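Local coordinates for protein thiamin pyrophosphokinase (Geobacillus thermodenitrificans, PDB 3K94) that probably transfers pyrophosphate from ATP to thiamine, forming the cofactor thiamine diphosphate, at residues T36-G41 against V59-Q64. Numbering follows the deposited sequence.
Sequences TLLEAG and VVKLQQ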
loop_
_atom_site.group_PDB
_atom_site.type_symbol
_atom_site.label_atom_id
_atom_site.label_comp_id
_atom_site.label_asym_id
_atom_site.label_seq_id
_atom_site.Cartn_x
_atom_site.Cartn_y
_atom_site.Cartn_z
ATOM N N THR B 36 3.962 22.018 2.913
ATOM C CA THR B 36 3.044 21.655 4.000
ATOM C C THR B 36 3.576 22.162 5.342
ATOM O O THR B 36 2.826 22.732 6.144
ATOM C CB THR B 36 2.821 20.136 4.072
ATOM O OG1 THR B 36 2.292 19.679 2.823
ATOM C CG2 THR B 36 1.845 19.771 5.208
ATOM N N LEU B 37 4.872 21.964 5.574
ATOM C CA LEU B 37 5.526 22.490 6.771
ATOM C C LEU B 37 5.398 24.016 6.865
ATOM O O LEU B 37 5.052 24.543 7.918
ATOM C CB LEU B 37 7.001 22.085 6.813
ATOM C CG LEU B 37 7.262 20.569 6.838
ATOM C CD1 LEU B 37 8.751 20.259 6.709
ATOM C CD2 LEU B 37 6.688 19.943 8.101
ATOM N N LEU B 38 5.683 24.715 5.768
ATOM C CA LEU B 38 5.610 26.181 5.762
ATOM C C LEU B 38 4.202 26.612 6.155
ATOM O O LEU B 38 4.019 27.563 6.909
ATOM C CB LEU B 38 5.940 26.739 4.376
ATOM C CG LEU B 38 6.390 28.197 4.183
ATOM C CD1 LEU B 38 5.851 28.756 2.878
ATOM C CD2 LEU B 38 6.003 29.104 5.337
ATOM N N GLU B 39 3.213 25.902 5.631
ATOM C CA GLU B 39 1.821 26.247 5.874
ATOM C C GLU B 39 1.446 26.109 7.338
ATOM O O GLU B 39 0.625 26.873 7.842
ATOM C CB GLU B 39 0.893 25.394 5.007
ATOM C CG GLU B 39 0.986 25.722 3.534
ATOM C CD GLU B 39 0.643 27.174 3.244
ATOM O OE1 GLU B 39 -0.097 27.788 4.049
ATOM O OE2 GLU B 39 1.111 27.702 2.209
ATOM N N ALA B 40 2.054 25.140 8.017
ATOM C CA ALA B 40 1.809 24.921 9.444
ATOM C C ALA B 40 2.641 25.886 10.295
ATOM O O ALA B 40 2.495 25.952 11.510
ATOM C CB ALA B 40 2.129 23.482 9.818
ATOM N N GLY B 41 3.516 26.640 9.646
ATOM C CA GLY B 41 4.383 27.543 10.368
ATOM C C GLY B 41 5.573 26.844 11.002
ATOM O O GLY B 41 6.217 27.406 11.897
ATOM N N VAL B 59 7.856 28.160 -4.643
ATOM C CA VAL B 59 9.278 28.392 -4.422
ATOM C C VAL B 59 9.491 29.819 -3.931
ATOM O O VAL B 59 10.233 30.042 -2.986
ATOM C CB VAL B 59 10.118 28.108 -5.679
ATOM C CG1 VAL B 59 11.590 28.351 -5.397
ATOM C CG2 VAL B 59 9.902 26.674 -6.132
ATOM N N VAL B 60 8.810 30.778 -4.554
ATOM C CA VAL B 60 8.857 32.154 -4.083
ATOM C C VAL B 60 8.412 32.270 -2.609
ATOM O O VAL B 60 9.053 32.958 -1.813
ATOM C CB VAL B 60 8.038 33.113 -4.978
ATOM C CG1 VAL B 60 8.043 34.513 -4.393
ATOM C CG2 VAL B 60 8.602 33.144 -6.404
ATOM N N LYS B 61 7.331 31.589 -2.237
ATOM C CA LYS B 61 6.854 31.650 -0.852
ATOM C C LYS B 61 7.841 30.999 0.115
ATOM O O LYS B 61 8.091 31.496 1.212
ATOM C CB LYS B 61 5.485 30.980 -0.718
ATOM C CG LYS B 61 4.320 31.827 -1.179
ATOM C CD LYS B 61 3.021 31.316 -0.575
ATOM C CE LYS B 61 3.061 31.405 0.953
ATOM N NZ LYS B 61 1.798 30.931 1.596
ATOM N N LEU B 62 8.418 29.888 -0.310
ATOM C CA LEU B 62 9.390 29.165 0.499
ATOM C C LEU B 62 10.660 29.983 0.759
ATOM O O LEU B 62 11.087 30.124 1.911
ATOM C CB LEU B 62 9.763 27.863 -0.200
ATOM C CG LEU B 62 10.371 26.695 0.567
ATOM C CD1 LEU B 62 11.623 26.188 -0.143
ATOM C CD2 LEU B 62 10.649 27.031 2.028
ATOM N N GLN B 63 11.286 30.507 -0.295
ATOM C CA GLN B 63 12.548 31.202 -0.065
ATOM C C GLN B 63 12.307 32.514 0.663
ATOM O O GLN B 63 13.159 32.977 1.408
ATOM C CB GLN B 63 13.393 31.363 -1.336
ATOM C CG GLN B 63 13.263 32.659 -2.087
ATOM C CD GLN B 63 13.843 33.866 -1.376
ATOM O OE1 GLN B 63 15.014 33.900 -0.961
ATOM N NE2 GLN B 63 13.017 34.881 -1.245
ATOM N N GLN B 64 11.135 33.100 0.458
ATOM C CA GLN B 64 10.744 34.287 1.209
ATOM C C GLN B 64 10.712 33.997 2.718
ATOM O O GLN B 64 11.330 34.705 3.526
ATOM C CB GLN B 64 9.381 34.773 0.712
ATOM C CG GLN B 64 8.537 35.447 1.761
ATOM C CD GLN B 64 9.082 36.784 2.140
ATOM O OE1 GLN B 64 8.808 37.294 3.228
ATOM N NE2 GLN B 64 9.875 37.369 1.249
#
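Leu-38 and Glu-39 meet Lys-61 where helices 33-40 and 56-65, which follow strands 28-30 and 46-48 of the parallel part of the sheet in the catalytic domain, come side by side. The two short axes come no closer than 10.7 Å and are inclined at 56°, a separation bridged here by side chains. Leu-38 does so first: with CG anti to the backbone N (chi1 -160°), its branch reaches across and sets CD1 over the backbone of the other helix, 3.9 Å from Lys-61 O and 4.2 Å from Lys-61 CB. Leu-62, more deeply buried, brings its backbone N to 4.2 Å from the same CD1, while its side chain turns to Thr-34 and Met-35, about one turn before Leu-38 on helix 33-40. Next comes Glu-39, whose chain bends at chi2 (-59°) and crosses that of Lys-61 at about a right angle. The lysine offers NZ to Glu-39 OE2 at 3.4 Å, a salt bridge with a weak hydrogen bond. Van der Waals contact of one leucine methyl with the lysine's backbone and CB, beside the buried Leu-62, and a long ion pair between two exposed side chains bury only 151 Å² between the segments, so the contact is small and the charges probably add only weak attraction.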